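Local coordinates for motility protein B (Helicobacter pylori, PDB 3CYP), which probably forms, with MotA, the stator of the flagellar motor and ties it to the cell wall through this periplasmic, OmpA-like C-terminal domain, at residues B[25-28]-B[29-33]; B[54-57]-B[58-62]; B[97-100]-B[101-104]; B[113-117]-B[118-122]. All coordinates share one frame; numbering follows the deposited sequence.

Contact 1 (B[25-28]-B[29-33]); sequences RIAK and IIQKL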
loop_
_atom_site.group_PDB
_atom_site.type_symbol
_atom_site.label_atom_id
_atom_site.label_comp_id
_atom_site.label_asym_id
_atom_site.label_seq_id
_atom_site.Cartn_x
_atom_site.Cartn_y
_atom_site.Cartn_z
ATOM N N ARG B 25 3.569 -4.156 18.563
ATOM C CA ARG B 25 2.503 -3.800 19.533
ATOM C C ARG B 25 1.286 -3.236 18.812
ATOM O O ARG B 25 0.120 -3.503 19.163
ATOM C CB ARG B 25 2.950 -2.773 20.550
ATOM C CG ARG B 25 3.995 -3.221 21.504
ATOM C CD ARG B 25 4.241 -2.145 22.592
ATOM N NE ARG B 25 3.243 -2.118 23.664
ATOM C CZ ARG B 25 3.366 -1.377 24.789
ATOM N NH1 ARG B 25 4.408 -0.582 24.962
ATOM N NH2 ARG B 25 2.459 -1.409 25.738
ATOM N N ILE B 26 1.577 -2.400 17.824
ATOM C CA ILE B 26 0.485 -1.779 17.036
ATOM C C ILE B 26 -0.252 -2.844 16.188
ATOM O O ILE B 26 -1.477 -2.827 16.055
ATOM C CB ILE B 26 1.037 -0.611 16.163
ATOM C CG1 ILE B 26 1.530 0.540 17.072
ATOM C CG2 ILE B 26 0.007 -0.147 15.126
ATOM C CD1 ILE B 26 0.367 1.258 17.820
ATOM N N ALA B 27 0.467 -3.811 15.617
ATOM C CA ALA B 27 -0.166 -4.936 14.892
ATOM C C ALA B 27 -1.076 -5.693 15.818
ATOM O O ALA B 27 -2.191 -6.049 15.448
ATOM C CB ALA B 27 0.920 -5.878 14.273
ATOM N N LYS B 28 -0.611 -5.922 17.048
ATOM C CA LYS B 28 -1.398 -6.614 18.033
ATOM C C LYS B 28 -2.733 -5.933 18.232
ATOM O O LYS B 28 -3.778 -6.598 18.230
ATOM C CB LYS B 28 -0.638 -6.676 19.358
ATOM C CG LYS B 28 -1.389 -7.370 20.489
ATOM C CD LYS B 28 -0.526 -7.277 21.757
ATOM C CE LYS B 28 -1.241 -7.832 22.988
ATOM N NZ LYS B 28 -0.487 -7.466 24.245
ATOM N N ILE B 29 -2.700 -4.628 18.464
ATOM C CA ILE B 29 -3.916 -3.851 18.729
ATOM C C ILE B 29 -4.810 -3.838 17.497
ATOM O O ILE B 29 -6.031 -3.903 17.604
ATOM C CB ILE B 29 -3.586 -2.381 19.130
ATOM C CG1 ILE B 29 -3.056 -2.294 20.576
ATOM C CG2 ILE B 29 -4.777 -1.464 18.978
ATOM C CD1 ILE B 29 -3.401 -3.477 21.439
ATOM N N ILE B 30 -4.190 -3.688 16.315
ATOM C CA ILE B 30 -4.995 -3.626 15.094
ATOM C C ILE B 30 -5.855 -4.866 14.942
ATOM O O ILE B 30 -7.023 -4.773 14.579
ATOM C CB ILE B 30 -4.155 -3.357 13.856
ATOM C CG1 ILE B 30 -3.580 -1.958 13.919
ATOM C CG2 ILE B 30 -4.983 -3.572 12.581
ATOM C CD1 ILE B 30 -2.494 -1.637 12.889
ATOM N N GLN B 31 -5.304 -6.036 15.240
ATOM C CA GLN B 31 -6.043 -7.264 15.067
ATOM C C GLN B 31 -7.213 -7.406 16.045
ATOM O O GLN B 31 -8.078 -8.262 15.833
ATOM C CB GLN B 31 -5.079 -8.434 15.166
ATOM C CG GLN B 31 -4.080 -8.407 14.053
ATOM C CD GLN B 31 -3.069 -9.493 14.154
ATOM O OE1 GLN B 31 -3.382 -10.660 13.884
ATOM N NE2 GLN B 31 -1.826 -9.119 14.446
ATOM N N LYS B 32 -7.229 -6.594 17.103
ATOM C CA LYS B 32 -8.323 -6.596 18.089
ATOM C C LYS B 32 -9.487 -5.693 17.673
ATOM O O LYS B 32 -10.576 -5.779 18.254
ATOM C CB LYS B 32 -7.805 -6.137 19.455
ATOM C CG LYS B 32 -6.793 -7.095 20.084
ATOM C CD LYS B 32 -6.349 -6.592 21.423
ATOM C CE LYS B 32 -5.180 -7.438 21.961
ATOM N NZ LYS B 32 -5.664 -8.700 22.511
ATOM N N LEU B 33 -9.238 -4.818 16.712
ATOM C CA LEU B 33 -10.241 -3.791 16.335
ATOM C C LEU B 33 -11.396 -4.373 15.549
ATOM O O LEU B 33 -11.284 -5.407 14.885
ATOM C CB LEU B 33 -9.593 -2.691 15.457
ATOM C CG LEU B 33 -8.405 -1.984 16.060
ATOM C CD1 LEU B 33 -7.885 -0.895 15.140
ATOM C CD2 LEU B 33 -8.681 -1.430 17.471
#
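Lys28, near the end of helix 17-30 of the OmpA-like domain, and Lys32, in the turn that follows, lie side by side, pointing the same way, and they illustrate how residues four apart share a surface. Lys28 CG stands anti to the backbone N (chi1 179°), and its extended chain runs beside Lys32, with Lys28 CG 4.1 Å from Lys32 CE. Lys28 NZ and Lys32 NZ stay 5.6 Å apart. Their repulsion is probably eased by Glu130 of helix 117-131, which forms a salt bridge with Lys28 and another with Arg25.

Ile29 comes next in the chain but serves the interior. Its N donates to Arg25 O at 3.1 Å, continuing the regular helical pattern, while its side chain packs on Ile126 and Glu130 of helix 117-131. On the flank that meets Leu73 of helix 58-75, Ile26 CG2 and Ile30 CD1 touch, 3.7 Å apart.

Ala27 takes part through its carbonyl, while its methyl packs on Leu73, Tyr76 and Val78. As the helix gives way to a type I turn from Ile30 to Leu33, Ala27 O is gripped twice by one residue, from opposite faces of its plane. Gln31 N provides the helical bond to Ala27 O at 3.1 Å; Gln31 NE2, which also donates to Tyr76 O, reaches Ala27 O at 3.2 Å from above the carbonyl plane, 74° out of it.

Contact 2 (B[54-57]-B[58-62]); sequences RFKS and HYELA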
loop_
_atom_site.group_PDB
_atom_site.type_symbol
_atom_site.label_atom_id
_atom_site.label_comp_id
_atom_site.label_asym_id
_atom_site.label_seq_id
_atom_site.Cartn_x
_atom_site.Cartn_y
_atom_site.Cartn_z
ATOM N N ARG B 54 19.115 7.769 -2.207
ATOM C CA ARG B 54 18.763 7.136 -3.485
ATOM C C ARG B 54 17.583 7.531 -4.424
ATOM O O ARG B 54 17.509 6.858 -5.442
ATOM C CB ARG B 54 18.742 5.601 -3.337
ATOM C CG ARG B 54 17.493 5.048 -2.704
ATOM C CD ARG B 54 17.474 3.534 -2.778
ATOM N NE ARG B 54 16.686 2.966 -1.687
ATOM C CZ ARG B 54 15.391 2.664 -1.749
ATOM N NH1 ARG B 54 14.686 2.849 -2.864
ATOM N NH2 ARG B 54 14.795 2.167 -0.673
ATOM N N PHE B 55 16.628 8.463 -4.285
ATOM C CA PHE B 55 15.697 9.040 -3.254
ATOM C C PHE B 55 15.689 10.454 -3.776
ATOM O O PHE B 55 16.482 11.318 -3.369
ATOM C CB PHE B 55 15.906 8.962 -1.723
ATOM C CG PHE B 55 15.249 7.759 -1.067
ATOM C CD1 PHE B 55 15.606 7.375 0.218
ATOM C CD2 PHE B 55 14.317 6.980 -1.746
ATOM C CE1 PHE B 55 15.030 6.247 0.809
ATOM C CE2 PHE B 55 13.764 5.856 -1.169
ATOM C CZ PHE B 55 14.117 5.487 0.106
ATOM N N LYS B 56 14.835 10.640 -4.774
ATOM C CA LYS B 56 14.858 11.830 -5.598
ATOM C C LYS B 56 13.901 12.885 -5.082
ATOM O O LYS B 56 13.945 14.037 -5.513
ATOM C CB LYS B 56 14.579 11.436 -7.057
ATOM C CG LYS B 56 15.653 10.492 -7.588
ATOM C CD LYS B 56 15.560 10.240 -9.065
ATOM C CE LYS B 56 16.732 9.364 -9.529
ATOM N NZ LYS B 56 16.957 9.431 -11.003
ATOM N N SER B 57 13.041 12.508 -4.134
ATOM C CA SER B 57 12.159 13.466 -3.514
ATOM C C SER B 57 11.844 13.025 -2.098
ATOM O O SER B 57 12.010 11.877 -1.756
ATOM C CB SER B 57 10.858 13.580 -4.298
ATOM O OG SER B 57 10.099 12.382 -4.177
ATOM N N HIS B 58 11.353 13.955 -1.304
ATOM C CA HIS B 58 10.910 13.626 0.035
ATOM C C HIS B 58 9.654 12.735 -0.065
ATOM O O HIS B 58 9.422 11.867 0.805
ATOM C CB HIS B 58 10.630 14.882 0.830
ATOM C CG HIS B 58 11.863 15.665 1.184
ATOM N ND1 HIS B 58 12.276 16.764 0.463
ATOM C CD2 HIS B 58 12.736 15.536 2.208
ATOM C CE1 HIS B 58 13.366 17.269 1.020
ATOM N NE2 HIS B 58 13.673 16.541 2.073
ATOM N N TYR B 59 8.840 12.930 -1.103
ATOM C CA TYR B 59 7.678 12.024 -1.276
ATOM C C TYR B 59 8.119 10.581 -1.419
ATOM O O TYR B 59 7.472 9.682 -0.859
ATOM C CB TYR B 59 6.788 12.420 -2.459
ATOM C CG TYR B 59 5.901 13.583 -2.202
ATOM C CD1 TYR B 59 6.168 14.819 -2.803
ATOM C CD2 TYR B 59 4.806 13.495 -1.333
ATOM C CE1 TYR B 59 5.339 15.919 -2.584
ATOM C CE2 TYR B 59 3.987 14.593 -1.096
ATOM C CZ TYR B 59 4.272 15.804 -1.725
ATOM O OH TYR B 59 3.447 16.877 -1.485
ATOM N N GLU B 60 9.202 10.312 -2.151
ATOM C CA GLU B 60 9.665 8.927 -2.333
ATOM C C GLU B 60 10.204 8.330 -1.042
ATOM O O GLU B 60 9.953 7.159 -0.744
ATOM C CB GLU B 60 10.726 8.807 -3.436
ATOM C CG GLU B 60 10.211 9.184 -4.807
ATOM C CD GLU B 60 11.333 9.487 -5.768
ATOM O OE1 GLU B 60 12.362 8.799 -5.665
ATOM O OE2 GLU B 60 11.186 10.396 -6.615
ATOM N N LEU B 61 10.966 9.118 -0.290
ATOM C CA LEU B 61 11.456 8.658 0.988
ATOM C C LEU B 61 10.301 8.411 1.972
ATOM O O LEU B 61 10.274 7.369 2.636
ATOM C CB LEU B 61 12.446 9.684 1.570
ATOM C CG LEU B 61 12.905 9.487 3.029
ATOM C CD1 LEU B 61 13.591 8.141 3.285
ATOM C CD2 LEU B 61 13.789 10.697 3.447
ATOM N N ALA B 62 9.362 9.356 2.034
ATOM C CA ALA B 62 8.196 9.195 2.951
ATOM C C ALA B 62 7.378 7.977 2.557
ATOM O O ALA B 62 6.857 7.240 3.405
ATOM C CB ALA B 62 7.318 10.396 2.972
#
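Phe55 presents the flat of its ring to the backbone of Leu61, in a CH-pi contact that sets the start of helix 58-75 against the loop leading into it. Leu61 CA lies 4.1 Å from the Phe55 ring centroid and only 5° off the normal, almost exactly over the middle. The Leu61 side chain then crosses the phenyl group at about a right angle, bringing Leu61 CD1 to 3.4 Å from Phe55 CE1. On the opposite face rests Arg54 CG, and the Arg54 guanidinium folds back so that Phe55 CZ sits over one of its faces; Asn64, farther along the helix, accepts from Arg54 NH2. The ring is thus sandwiched between the aliphatic part of an arginine and a helical backbone.

Ser57 is the N-cap. With chi1 at 69°, its hydroxyl turns toward the first helical turn and Ser57 OG accepts from Glu60 N at 3.0 Å, while Ser57 O receives Leu61 N at 3.3 Å.

Glu60 occupies the place of the returning partner in a capping box. In this conformer, one of two, no return bond to the buried Ser57 N forms; instead Glu60 OE1 takes Lys56 N at 3.2 Å from above the carboxylate plane. The polar chemistry implies a helix start held by a hydroxyl cap, and in this conformer the carboxylate probably adds a favourable charge near the positive end of the helix dipole.

Contact 3 (B[97-100]-B[101-104]); sequences NDSL and ENRM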
loop_
_atom_site.group_PDB
_atom_site.type_symbol
_atom_site.label_atom_id
_atom_site.label_comp_id
_atom_site.label_asym_id
_atom_site.label_seq_id
_atom_site.Cartn_x
_atom_site.Cartn_y
_atom_site.Cartn_z
ATOM N N ASN B 97 10.622 23.196 11.230
ATOM C CA ASN B 97 11.876 22.711 10.659
ATOM C C ASN B 97 12.979 23.740 10.883
ATOM O O ASN B 97 13.778 23.993 9.982
ATOM C CB ASN B 97 11.737 22.416 9.159
ATOM C CG ASN B 97 11.041 21.074 8.868
ATOM O OD1 ASN B 97 9.956 21.042 8.257
ATOM N ND2 ASN B 97 11.682 19.982 9.244
ATOM N N ASP B 98 13.039 24.281 12.099
ATOM C CA ASP B 98 13.918 25.422 12.404
ATOM C C ASP B 98 15.268 25.037 13.014
ATOM O O ASP B 98 16.239 25.803 12.886
ATOM C CB ASP B 98 13.187 26.458 13.260
ATOM C CG ASP B 98 12.652 25.892 14.568
ATOM O OD1 ASP B 98 13.061 24.775 14.955
ATOM O OD2 ASP B 98 11.830 26.581 15.213
ATOM N N SER B 99 15.334 23.893 13.699
ATOM C CA SER B 99 16.586 23.370 14.257
ATOM C C SER B 99 16.791 21.917 13.856
ATOM O O SER B 99 15.834 21.238 13.478
ATOM C CB SER B 99 16.567 23.440 15.783
ATOM O OG SER B 99 15.956 22.276 16.348
ATOM N N LEU B 100 18.019 21.423 13.995
ATOM C CA LEU B 100 18.346 20.029 13.643
ATOM C C LEU B 100 17.497 19.022 14.422
ATOM O O LEU B 100 16.962 18.076 13.856
ATOM C CB LEU B 100 19.821 19.753 13.922
ATOM C CG LEU B 100 20.313 18.316 13.783
ATOM C CD1 LEU B 100 19.913 17.702 12.447
ATOM C CD2 LEU B 100 21.821 18.287 13.981
ATOM N N GLU B 101 17.352 19.241 15.722
ATOM C CA GLU B 101 16.639 18.303 16.581
ATOM C C GLU B 101 15.119 18.337 16.345
ATOM O O GLU B 101 14.440 17.312 16.438
ATOM C CB GLU B 101 17.007 18.573 18.050
ATOM C CG GLU B 101 18.511 18.379 18.321
ATOM C CD GLU B 101 19.364 19.583 17.901
ATOM O OE1 GLU B 101 18.785 20.698 17.831
ATOM O OE2 GLU B 101 20.591 19.409 17.639
ATOM N N ASN B 102 14.578 19.502 16.009
ATOM C CA ASN B 102 13.176 19.620 15.607
ATOM C C ASN B 102 12.929 18.952 14.239
ATOM O O ASN B 102 11.956 18.200 14.078
ATOM C CB ASN B 102 12.744 21.098 15.537
ATOM C CG ASN B 102 12.431 21.726 16.897
ATOM O OD1 ASN B 102 12.509 22.971 17.051
ATOM N ND2 ASN B 102 12.069 20.905 17.883
ATOM N N ARG B 103 13.816 19.194 13.278
ATOM C CA ARG B 103 13.734 18.526 11.967
ATOM C C ARG B 103 13.726 17.003 12.103
ATOM O O ARG B 103 12.955 16.289 11.408
ATOM C CB ARG B 103 14.917 18.927 11.076
ATOM C CG ARG B 103 14.813 20.290 10.520
ATOM C CD ARG B 103 15.671 20.460 9.257
ATOM N NE ARG B 103 17.112 20.508 9.514
ATOM C CZ ARG B 103 17.744 21.534 10.097
ATOM N NH1 ARG B 103 17.068 22.605 10.526
ATOM N NH2 ARG B 103 19.065 21.484 10.269
ATOM N N MET B 104 14.599 16.477 12.961
ATOM C CA MET B 104 14.681 15.033 13.152
ATOM C C MET B 104 13.336 14.420 13.533
ATOM O O MET B 104 13.026 13.306 13.093
ATOM C CB MET B 104 15.717 14.668 14.203
ATOM C CG MET B 104 17.128 14.891 13.709
ATOM S SD MET B 104 18.324 14.618 15.018
ATOM C CE MET B 104 18.240 12.810 15.029
HETATM O O HOH W 1 16.777 21.996 18.681
#
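Arg103 lays one face of its guanidinium over the backbone that begins helix 100-105: Leu100 CA lies 3.7 Å above the plane, toward the rim, and Ser99 C is covered by the same face, 3.4 Å from Arg103 NH1. At the edge, in the plane, comes Asn97 O. The Asn97 amide is turned 34° against the guanidinium and packs on the aliphatic part of the arginine around Arg103 CG. The posture of the arginine comes from a bend at chi3 (-72°), which folds the chain back on itself instead of letting it run outward. Arg103 NE is buried without a partner; the side chain also packs on Asp47 and Thr48 of the loop after strand 38-44.

Ser99 supplies the cap's polar contacts. Ser99 OG accepts from Asn102 N at 3.1 Å, and the Ser99 carbonyl is met nearly head-on by Arg103 N, with Ser99 O 2.9 Å away. Met104 N continues the series to Leu100 O at 3.0 Å, and the two side chains of that pair meet loosely through Leu100 CD1 and Met104 CG on the surface. A water modelled unusually close to both Ser99 OG and Glu101 OE1 may bridge them, though the short distances make this doubtful. Asp98 brings its carboxylate close to the Asn102 side chain, the two planes 36° apart.

The arrangement is that of a serine N-cap opening a short helix, here the one that precedes strand 108-114 of the OmpA-like fold.

Contact 4 (B[113-117]-B[118-122]); sequences FSTDA and NDLSK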
loop_
_atom_site.group_PDB
_atom_site.type_symbol
_atom_site.label_atom_id
_atom_site.label_comp_id
_atom_site.label_asym_id
_atom_site.label_seq_id
_atom_site.Cartn_x
_atom_site.Cartn_y
_atom_site.Cartn_z
ATOM N N PHE B 113 -6.398 5.925 12.175
ATOM C CA PHE B 113 -7.535 5.007 12.217
ATOM C C PHE B 113 -8.702 5.642 11.447
ATOM O O PHE B 113 -8.977 6.837 11.600
ATOM C CB PHE B 113 -7.986 4.827 13.657
ATOM C CG PHE B 113 -6.915 4.258 14.544
ATOM C CD1 PHE B 113 -6.816 2.921 14.731
ATOM C CD2 PHE B 113 -5.979 5.106 15.126
ATOM C CE1 PHE B 113 -5.785 2.390 15.533
ATOM C CE2 PHE B 113 -4.925 4.600 15.913
ATOM C CZ PHE B 113 -4.846 3.263 16.123
ATOM N N SER B 114 -9.372 4.819 10.658
ATOM C CA SER B 114 -10.602 5.222 9.980
ATOM C C SER B 114 -11.741 4.444 10.665
ATOM O O SER B 114 -11.819 3.224 10.556
ATOM C CB SER B 114 -10.530 4.883 8.494
ATOM O OG SER B 114 -11.791 5.027 7.874
ATOM N N THR B 115 -12.613 5.182 11.330
ATOM C CA THR B 115 -13.595 4.568 12.185
ATOM C C THR B 115 -14.914 5.352 12.229
ATOM O O THR B 115 -14.910 6.576 12.130
ATOM C CB THR B 115 -13.055 4.471 13.633
ATOM O OG1 THR B 115 -14.023 3.818 14.454
ATOM C CG2 THR B 115 -12.702 5.861 14.196
ATOM N N ASP B 116 -15.998 4.632 12.404
ATOM C CA ASP B 116 -17.274 5.332 12.685
ATOM C C ASP B 116 -17.317 5.715 14.157
ATOM O O ASP B 116 -16.420 5.353 14.931
ATOM C CB ASP B 116 -18.483 4.545 12.172
ATOM C CG ASP B 116 -18.904 3.376 13.060
ATOM O OD1 ASP B 116 -18.494 3.281 14.215
ATOM O OD2 ASP B 116 -19.710 2.543 12.584
ATOM N N ALA B 117 -18.349 6.447 14.548
ATOM C CA ALA B 117 -18.403 7.027 15.885
ATOM C C ALA B 117 -18.552 5.923 16.938
ATOM O O ALA B 117 -18.051 6.067 18.054
ATOM C CB ALA B 117 -19.577 7.979 16.000
ATOM N N ASN B 118 -19.263 4.864 16.615
ATOM C CA ASN B 118 -19.520 3.804 17.610
ATOM C C ASN B 118 -18.289 2.959 17.889
ATOM O O ASN B 118 -17.996 2.676 19.059
ATOM C CB ASN B 118 -20.662 2.928 17.164
ATOM C CG ASN B 118 -21.943 3.719 17.052
ATOM O OD1 ASN B 118 -22.239 4.514 17.944
ATOM N ND2 ASN B 118 -22.640 3.586 15.931
ATOM N N ASP B 119 -17.587 2.571 16.820
ATOM C CA ASP B 119 -16.334 1.791 16.962
ATOM C C ASP B 119 -15.217 2.598 17.630
ATOM O O ASP B 119 -14.283 2.024 18.201
ATOM C CB ASP B 119 -15.857 1.273 15.602
ATOM C CG ASP B 119 -16.688 0.113 15.083
ATOM O OD1 ASP B 119 -17.454 -0.518 15.870
ATOM O OD2 ASP B 119 -16.609 -0.191 13.874
ATOM N N LEU B 120 -15.267 3.917 17.532
ATOM C CA LEU B 120 -14.217 4.780 18.095
ATOM C C LEU B 120 -13.960 4.470 19.572
ATOM O O LEU B 120 -12.807 4.428 20.016
ATOM C CB LEU B 120 -14.592 6.260 17.875
ATOM C CG LEU B 120 -13.420 7.203 18.137
ATOM C CD1 LEU B 120 -13.338 8.321 17.099
ATOM C CD2 LEU B 120 -13.483 7.698 19.575
ATOM N N SER B 121 -15.031 4.186 20.317
ATOM C CA SER B 121 -14.926 3.881 21.740
ATOM C C SER B 121 -14.151 2.587 21.975
ATOM O O SER B 121 -13.347 2.486 22.903
ATOM C CB SER B 121 -16.322 3.748 22.357
ATOM O OG SER B 121 -16.251 3.579 23.763
ATOM N N LYS B 122 -14.436 1.590 21.142
ATOM C CA LYS B 122 -13.772 0.290 21.203
ATOM C C LYS B 122 -12.281 0.436 20.936
ATOM O O LYS B 122 -11.452 -0.205 21.606
ATOM C CB LYS B 122 -14.399 -0.690 20.238
ATOM C CG LYS B 122 -15.874 -1.053 20.534
ATOM C CD LYS B 122 -16.417 -2.034 19.529
ATOM C CE LYS B 122 -17.769 -2.579 19.938
ATOM N NZ LYS B 122 -18.223 -3.671 19.016
HETATM O O HOH W 2 -15.891 1.786 12.021
HETATM O O HOH W 3 -21.599 1.401 14.192
#
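The backbone stays extended from strand 108-114 through Thr115 and Asp116, then coils from Ala117 onward into helix 117-131, which carries Asp119 and Leu120 round to face the two residues just passed. Asp116 is the N-cap, and the geometry of its bond is a clear example of the motif. With chi1 at 78° the carboxylate swings over the first turn, and Asp119 N reaches Asp116 OD1 at 2.8 Å in a practically straight bond (179°). In place of the direct return bond of a capping box, a water accepts from Asp116 N at 2.9 Å and donates to Asp119 OD2.

The two carboxylates also lie close, Asp116 OD1 being 4.0 Å from Asp119 OD2. Their mutual repulsion is probably offset by the helix N-terminus and by Arg36, which forms a salt bridge with Asp116 OD2 and a weak, long ion pair with Asp119.

Thr115 joins the cap from the strand side. Thr115 OG1 donates to Asp116 O at 2.9 Å, in the carbonyl plane and on a lone pair. Asp116 O also receives Leu120 N at 3.2 Å, so two donors hold the carbonyl at the junction. Thr115 CG2 meets Leu120 CD1, the side chains crossing at about a right angle, while Val37 and Ile123 pack against Thr115 as well.

A second water links neighbouring polar groups, donating to Asp116 OD2 at 2.7 Å and accepting from Asn118 ND2 at 3.0 Å.

The four contacts follow one another along the chain without overlap, yet they gather at two ends of the domain. Contacts 1 and 4 lie on one side of its centre, about 14 Å apart between centres, and touch through Leu33 CD1 and Phe113 CE1. Contacts 2 and 3 sit toward the other end, with centres about 18 Å apart and no direct touch; contact 2 lies about 29 Å from contact 1, centre to centre. Together they mark one helix end and three helix starts around the mixed sheet containing strands 38-44 and 108-114, at both ends of a domain thought to tie the stator to the cell wall. Contact 2 also neighbours the second subunit.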